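Local coordinates for chitin oligosaccahride binding protein NagB1 (Paenibacillus sp. FPU-7, PDB 7EHP) that binds the chitin oligosaccharides N,N'-diacetylchitobiose and N,N',N''-triacetylchitotriose as an extracellular solute-binding protein, probably for delivery to a membrane transporter, at residues T174-T179 / R193-P198; A231-R236 / S247-D252; F264-D269 / G276-G281; M369-L372 / R376-V379. All coordinates share one frame; numbering follows the deposited sequence.

Contact 1 (T174-T179 / R193-P198); sequences TLWVRT and RRWTDP
Trp176 on helix 165-180 and Trp195 in the loop leading to helix 198-213 are the closest backbone points of the two segments, yet their CA atoms stand 9.5 Å apart, and the gap is spanned entirely by indole rings. The motif is a T-shaped (edge-to-face) tryptophan pair in a helical part of the solute-binding fold. Trp195 presents the edge of its six-membered ring to the face of the six-membered ring of Trp176; the two ring centres are 5.0 Å apart and the planes are inclined at 66°. CZ3 of Trp195 lies over the face of Trp176, displaced toward its rim, while the closest pair is CH2 of Trp176 with CH2 of Trp195 at 3.7 Å. Trp176 holds CG between its backbone N and carbonyl carbon (chi1 80°), which sends the indole off the helix toward the loop. Tryptophan suits both places because a long, flat side chain at each can fill such a distance, and an aromatic C-H edge meets the electron-rich face of another ring favourably. The cluster reaches further: Trp176 also meets Phe353 edge-to-face, and Trp195 stacks with Phe188. The polar corner of Trp195 is satisfied as well, NE1 bonding to Gln390 OE1 on helix 379-396. A type I turn from Arg194 to Asp197 shapes the loop that carries Trp195. Asp197 precedes helix 198-213 but folds its carboxylate back over the turn, where OD2, met from above the carboxylate plane, accepts the backbone N-H of Arg194 (N to OD2 2.9 Å).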
loop_
_atom_site.group_PDB
_atom_site.type_symbol
_atom_site.label_atom_id
_atom_site.label_comp_id
_atom_site.label_asym_id
_atom_site.label_seq_id
_atom_site.Cartn_x
_atom_site.Cartn_y
_atom_site.Cartn_z
ATOM N N THR A 174 -7.200 -8.729 -2.937
ATOM C CA THR A 174 -6.569 -9.990 -3.382
ATOM C C THR A 174 -7.567 -11.129 -3.430
ATOM O O THR A 174 -7.470 -12.002 -4.301
ATOM C CB THR A 174 -5.423 -10.382 -2.431
ATOM O OG1 THR A 174 -4.295 -9.511 -2.542
ATOM C CG2 THR A 174 -4.971 -11.843 -2.638
ATOM N N LEU A 175 -8.551 -11.125 -2.527
ATOM C CA LEU A 175 -9.531 -12.201 -2.576
ATOM C C LEU A 175 -10.393 -12.110 -3.829
ATOM O O LEU A 175 -10.576 -13.117 -4.513
ATOM C CB LEU A 175 -10.382 -12.193 -1.309
ATOM C CG LEU A 175 -9.789 -13.087 -0.213
ATOM C CD1 LEU A 175 -10.592 -12.956 1.085
ATOM C CD2 LEU A 175 -9.771 -14.534 -0.692
ATOM N N TRP A 176 -10.926 -10.920 -4.170
ATOM C CA TRP A 176 -11.787 -10.929 -5.357
ATOM C C TRP A 176 -10.961 -11.008 -6.636
ATOM O O TRP A 176 -11.478 -11.447 -7.665
ATOM C CB TRP A 176 -12.757 -9.720 -5.470
ATOM C CG TRP A 176 -12.179 -8.385 -6.001
ATOM C CD1 TRP A 176 -11.924 -8.096 -7.307
ATOM C CD2 TRP A 176 -12.017 -7.137 -5.289
ATOM N NE1 TRP A 176 -11.483 -6.802 -7.445
ATOM C CE2 TRP A 176 -11.534 -6.187 -6.224
ATOM C CE3 TRP A 176 -12.170 -6.742 -3.949
ATOM C CZ2 TRP A 176 -11.209 -4.871 -5.866
ATOM C CZ3 TRP A 176 -11.843 -5.443 -3.595
ATOM C CH2 TRP A 176 -11.369 -4.519 -4.552
ATOM N N VAL A 177 -9.692 -10.584 -6.604
ATOM C CA VAL A 177 -8.826 -10.785 -7.763
ATOM C C VAL A 177 -8.463 -12.262 -7.901
ATOM O O VAL A 177 -8.371 -12.791 -9.018
ATOM C CB VAL A 177 -7.562 -9.897 -7.689
ATOM C CG1 VAL A 177 -6.508 -10.343 -8.739
ATOM C CG2 VAL A 177 -7.922 -8.407 -7.873
ATOM N N ARG A 178 -8.254 -12.954 -6.782
ATOM C CA ARG A 178 -8.090 -14.406 -6.836
ATOM C C ARG A 178 -9.246 -15.063 -7.584
ATOM O O ARG A 178 -9.039 -15.937 -8.439
ATOM C CB ARG A 178 -7.993 -14.991 -5.423
ATOM C CG ARG A 178 -6.584 -14.946 -4.801
ATOM C CD ARG A 178 -5.715 -16.140 -5.159
ATOM N NE ARG A 178 -4.379 -16.012 -4.582
ATOM C CZ ARG A 178 -3.452 -15.154 -5.017
ATOM N NH1 ARG A 178 -3.715 -14.369 -6.044
ATOM N NH2 ARG A 178 -2.258 -15.083 -4.430
ATOM N N THR A 179 -10.482 -14.657 -7.269
ATOM C CA THR A 179 -11.639 -15.373 -7.809
ATOM C C THR A 179 -12.031 -14.888 -9.197
ATOM O O THR A 179 -12.475 -15.692 -10.020
ATOM C CB THR A 179 -12.830 -15.238 -6.871
ATOM O OG1 THR A 179 -13.152 -13.848 -6.743
ATOM C CG2 THR A 179 -12.506 -15.840 -5.507
ATOM N N ARG A 193 -16.930 -5.139 -16.586
ATOM C CA ARG A 193 -17.061 -6.025 -15.441
ATOM C C ARG A 193 -17.847 -5.283 -14.369
ATOM O O ARG A 193 -17.842 -4.051 -14.326
ATOM C CB ARG A 193 -15.687 -6.477 -14.914
ATOM C CG ARG A 193 -14.763 -7.108 -15.969
ATOM C CD ARG A 193 -15.218 -8.526 -16.396
ATOM N NE ARG A 193 -14.978 -9.585 -15.408
ATOM C CZ ARG A 193 -13.786 -10.097 -15.089
ATOM N NH1 ARG A 193 -12.669 -9.651 -15.668
ATOM N NH2 ARG A 193 -13.705 -11.070 -14.187
ATOM N N ARG A 194 -18.533 -6.028 -13.509
ATOM C CA ARG A 194 -19.399 -5.429 -12.502
ATOM C C ARG A 194 -19.067 -6.002 -11.133
ATOM O O ARG A 194 -18.759 -7.190 -11.011
ATOM C CB ARG A 194 -20.873 -5.678 -12.827
ATOM C CG ARG A 194 -21.384 -4.938 -14.072
ATOM C CD ARG A 194 -22.854 -5.308 -14.373
ATOM N NE ARG A 194 -23.552 -4.250 -15.108
ATOM C CZ ARG A 194 -24.670 -4.423 -15.811
ATOM N NH1 ARG A 194 -25.236 -5.622 -15.887
ATOM N NH2 ARG A 194 -25.225 -3.393 -16.445
ATOM N N TRP A 195 -19.132 -5.147 -10.104
ATOM C CA TRP A 195 -18.927 -5.598 -8.725
ATOM C C TRP A 195 -19.879 -6.730 -8.351
ATOM O O TRP A 195 -19.548 -7.580 -7.508
ATOM C CB TRP A 195 -19.125 -4.418 -7.760
ATOM C CG TRP A 195 -18.025 -3.353 -7.805
ATOM C CD1 TRP A 195 -18.022 -2.186 -8.523
ATOM C CD2 TRP A 195 -16.791 -3.374 -7.070
ATOM N NE1 TRP A 195 -16.845 -1.477 -8.282
ATOM C CE2 TRP A 195 -16.081 -2.193 -7.395
ATOM C CE3 TRP A 195 -16.210 -4.288 -6.175
ATOM C CZ2 TRP A 195 -14.826 -1.905 -6.854
ATOM C CZ3 TRP A 195 -14.968 -3.992 -5.630
ATOM C CH2 TRP A 195 -14.290 -2.809 -5.975
ATOM N N THR A 196 -21.067 -6.750 -8.959
ATOM C CA THR A 196 -22.102 -7.725 -8.637
ATOM C C THR A 196 -21.885 -9.060 -9.337
ATOM O O THR A 196 -22.611 -10.011 -9.042
ATOM C CB THR A 196 -23.486 -7.173 -9.010
ATOM O OG1 THR A 196 -23.473 -6.669 -10.355
ATOM C CG2 THR A 196 -23.895 -6.045 -8.073
ATOM N N ASP A 197 -20.911 -9.148 -10.244
ATOM C CA ASP A 197 -20.698 -10.381 -10.990
ATOM C C ASP A 197 -20.380 -11.529 -10.034
ATOM O O ASP A 197 -19.700 -11.323 -9.020
ATOM C CB ASP A 197 -19.563 -10.203 -12.006
ATOM C CG ASP A 197 -19.981 -9.368 -13.225
ATOM O OD1 ASP A 197 -21.197 -9.266 -13.476
ATOM O OD2 ASP A 197 -19.101 -8.838 -13.952
ATOM N N PRO A 198 -20.861 -12.749 -10.322
ATOM C CA PRO A 198 -20.687 -13.866 -9.370
ATOM C C PRO A 198 -19.244 -14.270 -9.117
ATOM O O PRO A 198 -18.938 -14.784 -8.027
ATOM C CB PRO A 198 -21.472 -15.004 -10.038
ATOM C CG PRO A 198 -22.561 -14.277 -10.777
ATOM C CD PRO A 198 -21.835 -13.086 -11.376
#

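Contact 2 (A231-R236 / S247-D252); sequences AFREGR and SAALVD
A Schellman motif ends helix 225-233, and the last helical turn before it sets Phe232 and Arg233 against Ala249 and Leu250 of the loop that follows strand 237-243. Gly235, with its positive phi, supplies the motif's C-prime residue, a conformation glycine adopts easily. Its 6-to-1 bond runs from Arg236 N to Ala231 O at 3.0 Å. Across the contact the polar link is made by Arg233, an extended chain from CG to NE that reaches the loop with its guanidinium. NH1 donates to Ala249 O at 2.8 Å with an N-H...O angle of 149°; the oxygen sits at the edge of the guanidinium, in its plane. The same NH1 forms a salt bridge with Asp13 OD2. The apolar part is small: CD2 of Leu250 touches CB of Arg233 at 4.0 Å and reaches the edge of the Phe232 ring, CD2 to CD2, at 4.1 Å. Phe123 of strand 109-125 and Met240 touch both Phe232 and Leu250, and bulky apolar residues suit such a setting. A methionine in place of Arg233 would probably leave the carbonyl of Ala249 without this donor and the carboxylate of Asp13 without this positive partner. The buried arginine does two jobs at once: its aliphatic base joins the hydrophobic packing, and its charged end, probably balanced by Asp13, fixes the carbonyl of Ala249.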
loop_
_atom_site.group_PDB
_atom_site.type_symbol
_atom_site.label_atom_id
_atom_site.label_comp_id
_atom_site.label_asym_id
_atom_site.label_seq_id
_atom_site.Cartn_x
_atom_site.Cartn_y
_atom_site.Cartn_z
ATOM N N ALA A 231 -0.597 -6.804 17.350
ATOM C CA ALA A 231 -1.034 -8.166 17.654
ATOM C C ALA A 231 -0.101 -9.183 17.031
ATOM O O ALA A 231 0.316 -10.143 17.689
ATOM C CB ALA A 231 -2.470 -8.398 17.173
ATOM N N PHE A 232 0.262 -8.973 15.760
ATOM C CA PHE A 232 1.164 -9.904 15.098
ATOM C C PHE A 232 2.554 -9.887 15.729
ATOM O O PHE A 232 3.132 -10.943 16.020
ATOM C CB PHE A 232 1.249 -9.581 13.609
ATOM C CG PHE A 232 2.134 -10.515 12.854
ATOM C CD1 PHE A 232 1.779 -11.860 12.714
ATOM C CD2 PHE A 232 3.333 -10.069 12.309
ATOM C CE1 PHE A 232 2.594 -12.742 12.029
ATOM C CE2 PHE A 232 4.165 -10.937 11.629
ATOM C CZ PHE A 232 3.789 -12.287 11.478
ATOM N N ARG A 233 3.136 -8.702 15.921
ATOM C CA ARG A 233 4.517 -8.686 16.392
ATOM C C ARG A 233 4.628 -9.109 17.855
ATOM O O ARG A 233 5.695 -9.567 18.283
ATOM C CB ARG A 233 5.145 -7.305 16.164
ATOM C CG ARG A 233 5.014 -6.321 17.307
ATOM C CD ARG A 233 5.562 -4.944 16.894
ATOM N NE ARG A 233 5.263 -3.930 17.901
ATOM C CZ ARG A 233 5.153 -2.630 17.650
ATOM N NH1 ARG A 233 5.307 -2.164 16.412
ATOM N NH2 ARG A 233 4.872 -1.799 18.639
ATOM N N GLU A 234 3.554 -8.993 18.623
ATOM C CA GLU A 234 3.550 -9.462 19.999
ATOM C C GLU A 234 3.146 -10.935 20.116
ATOM O O GLU A 234 2.938 -11.422 21.228
ATOM C CB GLU A 234 2.636 -8.570 20.853
ATOM C CG GLU A 234 3.222 -7.167 21.108
ATOM C CD GLU A 234 2.195 -6.104 21.558
ATOM O OE1 GLU A 234 1.038 -6.444 21.921
ATOM O OE2 GLU A 234 2.557 -4.904 21.551
ATOM N N GLY A 235 3.047 -11.651 19.002
ATOM C CA GLY A 235 2.847 -13.089 19.038
ATOM C C GLY A 235 1.447 -13.562 19.348
ATOM O O GLY A 235 1.264 -14.739 19.687
ATOM N N ARG A 236 0.445 -12.697 19.240
ATOM C CA ARG A 236 -0.929 -13.101 19.523
ATOM C C ARG A 236 -1.667 -13.607 18.295
ATOM O O ARG A 236 -2.737 -14.212 18.434
ATOM C CB ARG A 236 -1.709 -11.942 20.146
ATOM C CG ARG A 236 -1.101 -11.473 21.445
ATOM C CD ARG A 236 -1.976 -10.481 22.146
ATOM N NE ARG A 236 -1.557 -9.113 21.866
ATOM C CZ ARG A 236 -2.274 -8.279 21.129
ATOM N NH1 ARG A 236 -3.426 -8.705 20.615
ATOM N NH2 ARG A 236 -1.850 -7.042 20.905
ATOM N N SER A 247 6.949 -4.001 7.555
ATOM C CA SER A 247 8.149 -4.446 8.242
ATOM C C SER A 247 8.875 -3.293 8.933
ATOM O O SER A 247 9.632 -3.535 9.877
ATOM C CB SER A 247 9.072 -5.151 7.252
ATOM O OG SER A 247 9.602 -4.205 6.340
ATOM N N ALA A 248 8.645 -2.043 8.504
ATOM C CA ALA A 248 9.204 -0.899 9.212
ATOM C C ALA A 248 8.737 -0.832 10.659
ATOM O O ALA A 248 9.335 -0.088 11.456
ATOM C CB ALA A 248 8.847 0.401 8.482
ATOM N N ALA A 249 7.701 -1.605 11.018
ATOM C CA ALA A 249 7.120 -1.601 12.355
ATOM C C ALA A 249 7.124 -2.977 13.014
ATOM O O ALA A 249 6.423 -3.173 14.014
ATOM C CB ALA A 249 5.692 -1.053 12.305
ATOM N N LEU A 250 7.912 -3.927 12.513
ATOM C CA LEU A 250 7.701 -5.324 12.867
ATOM C C LEU A 250 8.850 -5.979 13.617
ATOM O O LEU A 250 8.597 -6.684 14.601
ATOM C CB LEU A 250 7.403 -6.144 11.603
ATOM C CG LEU A 250 5.958 -6.091 11.131
ATOM C CD1 LEU A 250 5.784 -7.082 10.012
ATOM C CD2 LEU A 250 4.978 -6.365 12.246
ATOM N N VAL A 251 10.101 -5.815 13.176
ATOM C CA VAL A 251 11.097 -6.851 13.463
ATOM C C VAL A 251 12.424 -6.322 14.028
ATOM O O VAL A 251 13.510 -6.658 13.534
ATOM C CB VAL A 251 11.302 -7.695 12.179
ATOM C CG1 VAL A 251 11.797 -6.842 10.992
ATOM C CG2 VAL A 251 12.173 -8.889 12.433
ATOM N N ASP A 252 12.369 -5.534 15.102
ATOM C CA ASP A 252 13.628 -5.122 15.717
ATOM C C ASP A 252 13.424 -4.698 17.165
ATOM O O ASP A 252 12.336 -4.265 17.559
ATOM C CB ASP A 252 14.302 -3.987 14.935
ATOM C CG ASP A 252 15.813 -3.938 15.157
ATOM O OD1 ASP A 252 16.350 -4.850 15.823
ATOM O OD2 ASP A 252 16.462 -2.991 14.665
#

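Contact 3 (F264-D269 / G276-G281)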
loop_
_atom_site.group_PDB
_atom_site.type_symbol
_atom_site.label_atom_id
_atom_site.label_comp_id
_atom_site.label_asym_id
_atom_site.label_seq_id
_atom_site.Cartn_x
_atom_site.Cartn_y
_atom_site.Cartn_z
ATOM N N PHE A 264 6.781 -14.628 5.409
ATOM C CA PHE A 264 5.848 -13.987 4.490
ATOM C C PHE A 264 5.560 -14.969 3.369
ATOM O O PHE A 264 6.491 -15.590 2.849
ATOM C CB PHE A 264 6.445 -12.683 3.935
ATOM C CG PHE A 264 5.573 -11.970 2.929
ATOM C CD1 PHE A 264 5.572 -12.340 1.593
ATOM C CD2 PHE A 264 4.787 -10.895 3.316
ATOM C CE1 PHE A 264 4.771 -11.679 0.674
ATOM C CE2 PHE A 264 3.977 -10.237 2.413
ATOM C CZ PHE A 264 3.976 -10.616 1.083
ATOM N N PHE A 265 4.289 -15.112 2.989
ATOM C CA PHE A 265 3.957 -15.890 1.802
ATOM C C PHE A 265 2.823 -15.224 1.033
ATOM O O PHE A 265 2.003 -14.497 1.596
ATOM C CB PHE A 265 3.604 -17.354 2.144
ATOM C CG PHE A 265 2.492 -17.513 3.150
ATOM C CD1 PHE A 265 1.168 -17.507 2.752
ATOM C CD2 PHE A 265 2.779 -17.698 4.489
ATOM C CE1 PHE A 265 0.141 -17.656 3.680
ATOM C CE2 PHE A 265 1.761 -17.848 5.422
ATOM C CZ PHE A 265 0.441 -17.830 5.014
ATOM N N SER A 266 2.788 -15.484 -0.271
ATOM C CA SER A 266 1.673 -15.032 -1.091
ATOM C C SER A 266 0.385 -15.721 -0.647
ATOM O O SER A 266 0.397 -16.855 -0.156
ATOM C CB SER A 266 1.956 -15.315 -2.564
ATOM O OG SER A 266 0.850 -14.964 -3.374
ATOM N N PHE A 267 -0.732 -15.013 -0.797
ATOM C CA PHE A 267 -2.014 -15.519 -0.320
ATOM C C PHE A 267 -2.352 -16.833 -1.016
ATOM O O PHE A 267 -2.144 -16.958 -2.224
ATOM C CB PHE A 267 -3.123 -14.498 -0.582
ATOM C CG PHE A 267 -4.390 -14.809 0.122
ATOM C CD1 PHE A 267 -4.567 -14.449 1.450
ATOM C CD2 PHE A 267 -5.397 -15.519 -0.529
ATOM C CE1 PHE A 267 -5.755 -14.762 2.115
ATOM C CE2 PHE A 267 -6.575 -15.844 0.116
ATOM C CZ PHE A 267 -6.758 -15.476 1.444
ATOM N N PRO A 268 -2.891 -17.821 -0.294
ATOM C CA PRO A 268 -3.234 -19.102 -0.926
ATOM C C PRO A 268 -4.072 -18.957 -2.193
ATOM O O PRO A 268 -4.867 -18.021 -2.345
ATOM C CB PRO A 268 -4.011 -19.833 0.175
ATOM C CG PRO A 268 -3.424 -19.297 1.438
ATOM C CD PRO A 268 -3.166 -17.839 1.156
ATOM N N ASP A 269 -3.869 -19.893 -3.119
ATOM C CA ASP A 269 -4.713 -19.967 -4.294
ATOM C C ASP A 269 -6.095 -20.488 -3.910
ATOM O O ASP A 269 -6.266 -21.144 -2.883
ATOM C CB ASP A 269 -4.073 -20.871 -5.339
ATOM C CG ASP A 269 -2.937 -20.189 -6.069
ATOM O OD1 ASP A 269 -2.835 -18.943 -5.968
ATOM O OD2 ASP A 269 -2.154 -20.897 -6.743
ATOM N N GLY A 276 -1.996 -17.537 -8.582
ATOM C CA GLY A 276 -0.628 -17.345 -8.985
ATOM C C GLY A 276 -0.174 -15.909 -9.049
ATOM O O GLY A 276 0.984 -15.664 -9.409
ATOM N N MET A 277 -1.036 -14.950 -8.724
ATOM C CA MET A 277 -0.660 -13.546 -8.773
ATOM C C MET A 277 -0.527 -12.977 -7.368
ATOM O O MET A 277 -1.031 -13.533 -6.390
ATOM C CB MET A 277 -1.673 -12.724 -9.573
ATOM C CG MET A 277 -2.245 -13.441 -10.770
ATOM S SD MET A 277 -3.385 -12.369 -11.640
ATOM C CE MET A 277 -2.276 -11.115 -12.232
ATOM N N ILE A 278 0.170 -11.853 -7.277
ATOM C CA ILE A 278 0.355 -11.167 -6.008
ATOM C C ILE A 278 0.083 -9.691 -6.231
ATOM O O ILE A 278 0.354 -9.143 -7.303
ATOM C CB ILE A 278 1.770 -11.408 -5.412
ATOM C CG1 ILE A 278 1.834 -10.935 -3.953
ATOM C CG2 ILE A 278 2.857 -10.746 -6.267
ATOM C CD1 ILE A 278 3.077 -11.443 -3.182
ATOM N N ASN A 279 -0.494 -9.058 -5.215
ATOM C CA ASN A 279 -0.726 -7.619 -5.216
ATOM C C ASN A 279 0.604 -6.887 -5.004
ATOM O O ASN A 279 1.285 -7.093 -3.994
ATOM C CB ASN A 279 -1.745 -7.281 -4.122
ATOM C CG ASN A 279 -2.115 -5.805 -4.067
ATOM O OD1 ASN A 279 -2.555 -5.308 -3.025
ATOM N ND2 ASN A 279 -1.962 -5.107 -5.180
ATOM N N GLY A 280 0.980 -6.045 -5.955
ATOM C CA GLY A 280 2.232 -5.323 -5.839
ATOM C C GLY A 280 2.389 -4.319 -6.954
ATOM O O GLY A 280 1.721 -4.404 -7.989
ATOM N N GLY A 281 3.283 -3.358 -6.729
ATOM C CA GLY A 281 3.569 -2.380 -7.758
ATOM C C GLY A 281 4.382 -1.223 -7.210
ATOM O O GLY A 281 4.918 -1.281 -6.102
#
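Asp269 and Gly276 make the polar link of this contact, closing the loop that runs between them. Gly276 N donates to Asp269 OD1 at 3.1 Å, a fairly straight bond (160°) that arrives on the syn side of the carboxylate and 35° out of its plane. Asp269 keeps CG beside its own backbone N (chi1 -77°), and this turns the carboxylate across to the start of the other segment. Gly276 suits its end of the bond because its phi is positive, which glycine tolerates readily. Replacing Asp269 by an alanine is likely to leave the N-H of Gly276 without this acceptor and the loop end freer to move. Further hydrogen bonds come from helix 165-180, where Arg178 NH2 donates to the carbonyl oxygens of Phe267 and Met277, and NE to that of Pro268. Strands 262-265 and 277-288 both pair antiparallel with strand 109-125, so the contact ties together two elements of the same mixed sheet. Strand 277-288 pairs in addition with strand 64-68, consistent with its running between the two lobes of a periplasmic-binding-protein fold. Apolar contacts occupy the sheet end of the contact. CD1 of Ile278 meets the edge of the Phe264 ring at CE1, 4.2 Å away, and rests on CB of Ser266 at 4.1 Å. With CG1 of Ile278 anti to its backbone N (chi1 -168°), the longer branch reaches these two residues; Ser266, being small, admits it. Helix 336-344 covers both Phe264 and Ile278 through Ala344.

Contact 4 (M369-L372 / R376-V379); sequences MQEL and RMTV
Glu371 and Leu372, in the last turn of helix 359-373, pack against Arg376 and Met377 in the short turn that joins it to helix 379-396. The tight part is at the backbone. Glu371 O accepts the N-H of Arg376 at 2.7 Å, five residues on, and a weak second bond from Met377 N, so one carbonyl grips the returning chain twice. Leu372 presses CD1 to within 3.2 Å of Met377 O, a close apolar-polar approach, and also touches CG2 of Val379 at 4.1 Å. Met377 lays its sulfur against the helix, SD to CB of Glu371 at 3.4 Å; a flexible, unbranched side chain can follow that surface. The outer side is looser and charged. Glu371 bends at chi2 (-55°), bringing OE1 to Arg376 NE at 3.2 Å in a salt bridge. The bond meets the oxygen from above the carboxylate plane, and the two flat groups are inclined at 57°; the second link, Arg376 NH2 to Glu371 OE2, is weak. A water donates to OE1 at 2.7 Å and weakly to Arg376 O. Long charged chains suit this surface, where they can pair while staying hydrated. Thr378 occupies the N-cap of helix 379-396, its OG1 bonded to a backbone N just beyond the segment. On the inner side, Leu372 and Val379 both touch Asp208 of helix 198-213, while Met369 packs on Phe204 and Tyr207 of that helix and on Asn169 and Leu172 of helix 165-180.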
loop_
_atom_site.group_PDB
_atom_site.type_symbol
_atom_site.label_atom_id
_atom_site.label_comp_id
_atom_site.label_asym_id
_atom_site.label_seq_id
_atom_site.Cartn_x
_atom_site.Cartn_y
_atom_site.Cartn_z
ATOM N N MET A 369 -17.492 -2.112 3.577
ATOM C CA MET A 369 -16.832 -3.211 4.279
ATOM C C MET A 369 -16.903 -3.065 5.789
ATOM O O MET A 369 -16.999 -4.077 6.497
ATOM C CB MET A 369 -15.386 -3.343 3.822
ATOM C CG MET A 369 -15.248 -3.789 2.371
ATOM S SD MET A 369 -16.178 -5.300 1.963
ATOM C CE MET A 369 -15.208 -6.538 2.814
ATOM N N GLN A 370 -16.883 -1.842 6.308
ATOM C CA GLN A 370 -17.072 -1.694 7.749
ATOM C C GLN A 370 -18.476 -2.114 8.166
ATOM O O GLN A 370 -18.657 -2.725 9.226
ATOM C CB GLN A 370 -16.768 -0.265 8.171
ATOM C CG GLN A 370 -15.269 -0.025 8.179
ATOM C CD GLN A 370 -14.928 1.425 8.282
ATOM O OE1 GLN A 370 -15.729 2.275 7.915
ATOM N NE2 GLN A 370 -13.743 1.727 8.792
ATOM N N GLU A 371 -19.480 -1.818 7.333
ATOM C CA GLU A 371 -20.825 -2.334 7.589
ATOM C C GLU A 371 -20.861 -3.854 7.506
ATOM O O GLU A 371 -21.506 -4.514 8.334
ATOM C CB GLU A 371 -21.821 -1.723 6.601
ATOM C CG GLU A 371 -21.979 -0.205 6.741
ATOM C CD GLU A 371 -22.349 0.212 8.149
ATOM O OE1 GLU A 371 -23.518 -0.014 8.533
ATOM O OE2 GLU A 371 -21.479 0.748 8.880
ATOM N N LEU A 372 -20.166 -4.438 6.520
ATOM C CA LEU A 372 -20.141 -5.897 6.432
ATOM C C LEU A 372 -19.440 -6.507 7.638
ATOM O O LEU A 372 -19.899 -7.508 8.193
ATOM C CB LEU A 372 -19.452 -6.356 5.149
ATOM C CG LEU A 372 -19.361 -7.883 4.971
ATOM C CD1 LEU A 372 -20.704 -8.504 4.623
ATOM C CD2 LEU A 372 -18.304 -8.256 3.918
ATOM N N ARG A 376 -23.836 -5.294 9.568
ATOM C CA ARG A 376 -24.956 -4.423 9.235
ATOM C C ARG A 376 -25.273 -4.386 7.744
ATOM O O ARG A 376 -26.207 -3.691 7.339
ATOM C CB ARG A 376 -24.682 -3.017 9.760
ATOM C CG ARG A 376 -24.528 -2.979 11.292
ATOM C CD ARG A 376 -24.415 -1.544 11.791
ATOM N NE ARG A 376 -23.086 -1.023 11.524
ATOM C CZ ARG A 376 -22.002 -1.340 12.233
ATOM N NH1 ARG A 376 -22.096 -2.162 13.274
ATOM N NH2 ARG A 376 -20.820 -0.823 11.909
ATOM N N MET A 377 -24.531 -5.124 6.928
ATOM C CA MET A 377 -24.841 -5.308 5.520
ATOM C C MET A 377 -24.469 -6.722 5.128
ATOM O O MET A 377 -23.504 -7.287 5.646
ATOM C CB MET A 377 -24.099 -4.349 4.551
ATOM C CG MET A 377 -24.588 -2.924 4.524
ATOM S SD MET A 377 -23.499 -1.801 3.618
ATOM C CE MET A 377 -23.915 -2.164 1.938
ATOM N N THR A 378 -25.236 -7.280 4.198
ATOM C CA THR A 378 -24.875 -8.543 3.576
ATOM C C THR A 378 -23.952 -8.291 2.384
ATOM O O THR A 378 -23.814 -7.163 1.899
ATOM C CB THR A 378 -26.124 -9.315 3.131
ATOM O OG1 THR A 378 -26.734 -8.656 2.012
ATOM C CG2 THR A 378 -27.135 -9.398 4.281
ATOM N N VAL A 379 -23.288 -9.362 1.935
ATOM C CA VAL A 379 -22.488 -9.281 0.715
ATOM C C VAL A 379 -23.326 -8.750 -0.438
ATOM O O VAL A 379 -22.867 -7.903 -1.215
ATOM C CB VAL A 379 -21.867 -10.654 0.386
ATOM C CG1 VAL A 379 -21.377 -10.693 -1.047
ATOM C CG2 VAL A 379 -20.719 -10.948 1.336
HETATM O O HOH W 1 -25.675 -0.417 7.021
#

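In the fold
Contacts 1, 2 and 3 are buried, whereas contact 4 lies at the surface and is the one contact whose two segments are joined by a salt bridge, with a water beside it. Helix 165-180 carries a segment of contact 1 and borders contact 3; Arg178 joins contact 1 to both segments of contact 3, and Leu175 packs on Phe267. Contacts 1 and 4 come within about 7 Å at their nearest atoms and both lean on helix 198-213. Contact 2 is about 7 Å from contact 3 but about 16 and 17 Å from contacts 1 and 4 (nearest atoms). Chemistry follows place: aromatic rings among helices, mixed polar and apolar links beside the sheet, including contact 2's buried arginine, and a paired arginine and glutamate at the surface.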